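PDB 2FCK: ribosomal-protein-serine acetyltransferase, putative, which probably transfers an acetyl group to the N-terminal serine or alanine of a protein, as a member of the GNAT family of acetyltransferases. Local coordinates for residues W65-E77 and L83-T95. Sequence-based numbering, arbitrary orientation. Where two conformers were deposited one is given.
Sequences WVKAEAYGFGVFE and LVGMVAINEFYHT. With NO3 (nitrate ion), chain K.
Tyr71 and Phe92 meet edge to edge, their side chains crossing at about a right angle. The Phe92 edge carrying CE1 and CZ comes up to CD2 and CE2 of the tyrosine ring, with CE1 3.6 Å from Tyr71 CE2. Both faces of the Phe92 ring have a neighbour: Ile89 CG2 toward the rim of one, O3 of a nitrate ion over the centre of the other. His94 NE2 donates a hydrogen bond to that O3, at 3.1 Å. The nitrate probably comes from the crystallisation liquor.

Strands 71-77 and 83-93 form an antiparallel hairpin of the central GNAT sheet. Tyr71 with Ile89 and Phe73 with Val87 are hydrogen-bonded pairs. On their face, Phe73 meets Leu122 and Val87 meets Ala118, both of helix 114-129. Val75 adds two bumps here. Its CG1, anti to the backbone N (chi1 178°), reaches Val84 CG2 at 3.5 Å. Its CG2 leans toward Val87 CG2.

The other face has hollows where glycines lie. Ala88 CB settles over Gly72 CA at 3.8 Å. In one of its two conformers, the selenomethionine Met86 bends at chi3 (84°), which brings CE back over Gly72. Leu83 CD1 fits between Gly74 and the Phe76 ring. It is 3.9 Å from Gly74 CA and makes a CH-pi contact over the ring face. Arg18 makes a cation-pi contact with the same ring.

Near the start of strand 71-77 the chains separate, and water enters. The oxygen of one water lies 3.0 Å from Phe92 N, from which it accepts, and the same water donates to Glu69 O. Asn90 and Glu91 form a classic beta bulge opposite Ser100 of strand 98-105. Past the bulge, the Tyr93 ring meets Tyr93 of the second subunit.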
loop_
_atom_site.group_PDB
_atom_site.type_symbol
_atom_site.label_atom_id
_atom_site.label_comp_id
_atom_site.label_asym_id
_atom_site.label_seq_id
_atom_site.Cartn_x
_atom_site.Cartn_y
_atom_site.Cartn_z
ATOM N N TRP A 65 -6.474 10.466 11.860
ATOM C CA TRP A 65 -6.735 11.678 11.064
ATOM C C TRP A 65 -5.712 12.791 11.403
ATOM O O TRP A 65 -5.048 13.350 10.521
ATOM C CB TRP A 65 -8.155 12.096 11.315
ATOM C CG TRP A 65 -8.699 13.343 10.636
ATOM C CD1 TRP A 65 -8.243 14.645 10.767
ATOM C CD2 TRP A 65 -9.909 13.425 9.876
ATOM N NE1 TRP A 65 -9.076 15.516 10.079
ATOM C CE2 TRP A 65 -10.099 14.786 9.527
ATOM C CE3 TRP A 65 -10.842 12.455 9.408
ATOM C CZ2 TRP A 65 -11.192 15.208 8.749
ATOM C CZ3 TRP A 65 -11.915 12.874 8.646
ATOM C CH2 TRP A 65 -12.084 14.246 8.324
ATOM N N VAL A 66 -5.543 13.082 12.684
ATOM C CA VAL A 66 -4.642 14.172 13.108
ATOM C C VAL A 66 -3.170 13.808 12.763
ATOM O O VAL A 66 -2.289 14.691 12.565
ATOM C CB VAL A 66 -4.815 14.458 14.612
ATOM C CG1 VAL A 66 -6.244 14.981 14.901
ATOM C CG2 VAL A 66 -4.552 13.188 15.413
ATOM N N LYS A 67 -2.892 12.499 12.729
ATOM C CA LYS A 67 -1.520 12.028 12.387
ATOM C C LYS A 67 -1.368 11.955 10.850
ATOM O O LYS A 67 -0.287 11.622 10.340
ATOM C CB LYS A 67 -1.241 10.627 12.974
ATOM C CG LYS A 67 -0.823 10.574 14.435
ATOM C CD LYS A 67 -1.093 9.178 14.993
ATOM C CE LYS A 67 0.149 8.322 15.099
ATOM N NZ LYS A 67 -0.231 6.926 15.534
ATOM N N ALA A 68 -2.456 12.229 10.122
ATOM C CA ALA A 68 -2.506 12.148 8.647
ATOM C C ALA A 68 -2.235 10.754 8.055
ATOM O O ALA A 68 -1.829 10.636 6.897
ATOM C CB ALA A 68 -1.625 13.225 7.961
ATOM N N GLU A 69 -2.504 9.713 8.847
ATOM C CA GLU A 69 -2.277 8.322 8.425
ATOM C C GLU A 69 -3.494 7.710 7.732
ATOM O O GLU A 69 -3.360 6.782 6.936
ATOM C CB GLU A 69 -1.862 7.458 9.610
ATOM C CG GLU A 69 -0.455 7.791 10.117
ATOM C CD GLU A 69 0.029 6.847 11.201
ATOM O OE1 GLU A 69 1.186 7.011 11.640
ATOM O OE2 GLU A 69 -0.733 5.944 11.638
ATOM N N ALA A 70 -4.683 8.196 8.080
ATOM C CA ALA A 70 -5.921 7.627 7.573
ATOM C C ALA A 70 -6.999 8.646 7.836
ATOM O O ALA A 70 -6.894 9.398 8.811
ATOM C CB ALA A 70 -6.238 6.312 8.307
ATOM N N TYR A 71 -8.047 8.646 7.035
ATOM C CA TYR A 71 -9.081 9.611 7.190
ATOM C C TYR A 71 -10.362 8.792 7.184
ATOM O O TYR A 71 -10.795 8.340 6.133
ATOM C CB TYR A 71 -9.046 10.643 6.056
ATOM C CG TYR A 71 -7.850 11.564 6.164
ATOM C CD1 TYR A 71 -7.793 12.555 7.167
ATOM C CD2 TYR A 71 -6.777 11.448 5.293
ATOM C CE1 TYR A 71 -6.690 13.393 7.293
ATOM C CE2 TYR A 71 -5.641 12.289 5.422
ATOM C CZ TYR A 71 -5.635 13.280 6.412
ATOM O OH TYR A 71 -4.557 14.128 6.568
ATOM N N GLY A 72 -10.891 8.517 8.377
ATOM C CA GLY A 72 -12.165 7.746 8.448
ATOM C C GLY A 72 -13.267 8.743 8.678
ATOM O O GLY A 72 -13.336 9.313 9.765
ATOM N N PHE A 73 -14.072 8.985 7.634
ATOM C CA PHE A 73 -15.164 9.933 7.660
ATOM C C PHE A 73 -16.464 9.253 8.050
ATOM O O PHE A 73 -16.916 8.287 7.382
ATOM C CB PHE A 73 -15.412 10.530 6.274
ATOM C CG PHE A 73 -14.259 11.328 5.722
ATOM C CD1 PHE A 73 -13.224 10.694 5.029
ATOM C CD2 PHE A 73 -14.274 12.736 5.808
ATOM C CE1 PHE A 73 -12.173 11.434 4.473
ATOM C CE2 PHE A 73 -13.216 13.471 5.252
ATOM C CZ PHE A 73 -12.181 12.831 4.587
ATOM N N GLY A 74 -17.105 9.762 9.097
ATOM C CA GLY A 74 -18.514 9.430 9.279
ATOM C C GLY A 74 -19.320 10.089 8.156
ATOM O O GLY A 74 -19.040 11.230 7.725
ATOM N N VAL A 75 -20.337 9.395 7.695
ATOM C CA VAL A 75 -21.220 9.971 6.674
ATOM C C VAL A 75 -22.540 10.322 7.343
ATOM O O VAL A 75 -23.249 9.421 7.807
ATOM C CB VAL A 75 -21.442 8.967 5.496
ATOM C CG1 VAL A 75 -22.423 9.562 4.408
ATOM C CG2 VAL A 75 -20.086 8.577 4.842
ATOM N N PHE A 76 -22.833 11.630 7.411
ATOM C CA PHE A 76 -24.042 12.119 8.056
ATOM C C PHE A 76 -25.017 12.728 7.052
ATOM O O PHE A 76 -24.632 13.514 6.198
ATOM C CB PHE A 76 -23.695 13.171 9.089
ATOM C CG PHE A 76 -22.860 12.672 10.222
ATOM C CD1 PHE A 76 -21.469 12.645 10.116
ATOM C CD2 PHE A 76 -23.462 12.250 11.416
ATOM C CE1 PHE A 76 -20.684 12.197 11.188
ATOM C CE2 PHE A 76 -22.671 11.791 12.496
ATOM C CZ PHE A 76 -21.287 11.764 12.383
ATOM N N GLU A 77 -26.293 12.383 7.215
ATOM C CA GLU A 77 -27.352 12.966 6.420
ATOM C C GLU A 77 -27.487 14.415 6.872
ATOM O O GLU A 77 -27.566 14.706 8.065
ATOM C CB GLU A 77 -28.633 12.155 6.666
ATOM C CG GLU A 77 -29.818 12.480 5.818
ATOM C CD GLU A 77 -30.895 11.437 6.047
ATOM O OE1 GLU A 77 -31.245 11.181 7.227
ATOM O OE2 GLU A 77 -31.358 10.843 5.063
ATOM N N LEU A 83 -26.178 9.431 11.351
ATOM C CA LEU A 83 -25.028 8.731 10.791
ATOM C C LEU A 83 -25.481 7.565 9.954
ATOM O O LEU A 83 -26.177 6.673 10.454
ATOM C CB LEU A 83 -24.167 8.232 11.948
ATOM C CG LEU A 83 -22.894 7.467 11.633
ATOM C CD1 LEU A 83 -21.883 8.342 10.884
ATOM C CD2 LEU A 83 -22.321 6.947 12.981
ATOM N N VAL A 84 -25.068 7.524 8.687
ATOM C CA VAL A 84 -25.529 6.448 7.764
ATOM C C VAL A 84 -24.470 5.428 7.404
ATOM O O VAL A 84 -24.759 4.378 6.800
ATOM C CB VAL A 84 -26.154 7.009 6.431
ATOM C CG1 VAL A 84 -27.233 8.026 6.747
ATOM C CG2 VAL A 84 -25.095 7.598 5.533
ATOM N N GLY A 85 -23.230 5.716 7.811
ATOM C CA GLY A 85 -22.116 4.846 7.443
ATOM C C GLY A 85 -20.790 5.573 7.515
ATOM O O GLY A 85 -20.685 6.644 8.164
HETATM N N MSE A 86 -19.775 4.987 6.879
HETATM C CA MSE A 86 -18.431 5.598 6.878
HETATM C C MSE A 86 -17.784 5.329 5.527
HETATM O O MSE A 86 -18.049 4.296 4.878
HETATM C CB MSE A 86 -17.584 5.024 8.000
HETATM C CG MSE A 86 -18.056 5.446 9.390
HETATM SE SE MSE A 86 -16.731 4.850 10.726
HETATM C CE MSE A 86 -15.537 6.390 10.532
ATOM N N VAL A 87 -16.953 6.267 5.100
ATOM C CA VAL A 87 -16.048 6.053 3.975
ATOM C C VAL A 87 -14.672 6.462 4.475
ATOM O O VAL A 87 -14.552 7.420 5.261
ATOM C CB VAL A 87 -16.466 6.859 2.697
ATOM C CG1 VAL A 87 -17.825 6.320 2.116
ATOM C CG2 VAL A 87 -16.479 8.406 2.965
ATOM N N ALA A 88 -13.656 5.718 4.063
ATOM C CA ALA A 88 -12.324 6.003 4.602
ATOM C C ALA A 88 -11.229 5.898 3.593
ATOM O O ALA A 88 -11.266 5.000 2.740
ATOM C CB ALA A 88 -12.029 5.062 5.760
ATOM N N ILE A 89 -10.201 6.736 3.766
ATOM C CA ILE A 89 -8.888 6.412 3.183
ATOM C C ILE A 89 -8.165 5.619 4.273
ATOM O O ILE A 89 -7.846 6.158 5.356
ATOM C CB ILE A 89 -8.047 7.664 2.831
ATOM C CG1 ILE A 89 -8.791 8.574 1.847
ATOM C CG2 ILE A 89 -6.708 7.236 2.178
ATOM C CD1 ILE A 89 -8.264 9.997 1.766
ATOM N N ASN A 90 -7.957 4.335 4.007
ATOM C CA ASN A 90 -7.366 3.485 5.011
ATOM C C ASN A 90 -5.870 3.628 5.083
ATOM O O ASN A 90 -5.326 3.556 6.180
ATOM C CB ASN A 90 -7.670 2.017 4.723
ATOM C CG ASN A 90 -9.077 1.658 4.939
ATOM O OD1 ASN A 90 -9.727 2.157 5.854
ATOM N ND2 ASN A 90 -9.579 0.734 4.106
ATOM N N GLU A 91 -5.200 3.732 3.927
ATOM C CA GLU A 91 -3.726 3.800 3.836
ATOM C C GLU A 91 -3.292 4.533 2.580
ATOM O O GLU A 91 -3.800 4.247 1.483
ATOM C CB GLU A 91 -3.132 2.376 3.788
ATOM C CG GLU A 91 -1.627 2.279 3.412
ATOM C CD GLU A 91 -0.701 2.221 4.637
ATOM O OE1 GLU A 91 0.415 2.819 4.627
ATOM O OE2 GLU A 91 -1.098 1.499 5.589
ATOM N N PHE A 92 -2.313 5.425 2.734
ATOM C CA PHE A 92 -1.684 6.061 1.589
ATOM C C PHE A 92 -0.475 5.213 1.161
ATOM O O PHE A 92 0.255 4.725 2.005
ATOM C CB PHE A 92 -1.211 7.470 1.942
ATOM C CG PHE A 92 -2.365 8.436 2.144
ATOM C CD1 PHE A 92 -2.803 8.759 3.424
ATOM C CD2 PHE A 92 -2.985 8.995 1.042
ATOM C CE1 PHE A 92 -3.895 9.678 3.600
ATOM C CE2 PHE A 92 -4.069 9.926 1.221
ATOM C CZ PHE A 92 -4.480 10.249 2.500
ATOM N N TYR A 93 -0.243 5.091 -0.123
ATOM C CA TYR A 93 0.950 4.395 -0.534
ATOM C C TYR A 93 1.699 5.371 -1.418
ATOM O O TYR A 93 1.548 5.392 -2.629
ATOM C CB TYR A 93 0.586 3.043 -1.162
ATOM C CG TYR A 93 -0.389 2.229 -0.319
ATOM C CD1 TYR A 93 -0.024 1.719 0.931
ATOM C CD2 TYR A 93 -1.669 1.953 -0.789
ATOM C CE1 TYR A 93 -0.928 0.959 1.689
ATOM C CE2 TYR A 93 -2.583 1.216 -0.035
ATOM C CZ TYR A 93 -2.202 0.723 1.203
ATOM O OH TYR A 93 -3.094 -0.025 1.931
ATOM N N HIS A 94 2.420 6.276 -0.754
ATOM C CA HIS A 94 3.017 7.432 -1.405
ATOM C C HIS A 94 3.990 7.059 -2.496
ATOM O O HIS A 94 4.094 7.757 -3.484
ATOM C CB HIS A 94 3.572 8.451 -0.388
ATOM C CG HIS A 94 2.503 9.100 0.435
ATOM N ND1 HIS A 94 2.372 8.876 1.788
ATOM C CD2 HIS A 94 1.486 9.926 0.093
ATOM C CE1 HIS A 94 1.357 9.569 2.255
ATOM N NE2 HIS A 94 0.778 10.194 1.241
ATOM N N THR A 95 4.709 5.935 -2.338
ATOM C CA THR A 95 5.631 5.501 -3.358
ATOM C C THR A 95 4.974 5.306 -4.717
ATOM O O THR A 95 5.630 5.507 -5.749
ATOM C CB THR A 95 6.375 4.231 -2.877
ATOM O OG1 THR A 95 7.042 4.567 -1.641
ATOM C CG2 THR A 95 7.446 3.831 -3.854
HETATM N N NO3 K . -1.973 13.396 2.710
HETATM O O1 NO3 K . -2.588 14.494 2.088
HETATM O O2 NO3 K . -2.032 13.266 4.104
HETATM O O3 NO3 K . -1.300 12.434 1.943
HETATM O O HOH W 1 -1.074 5.948 5.388
HETATM O O HOH W 2 -3.483 3.972 8.304
#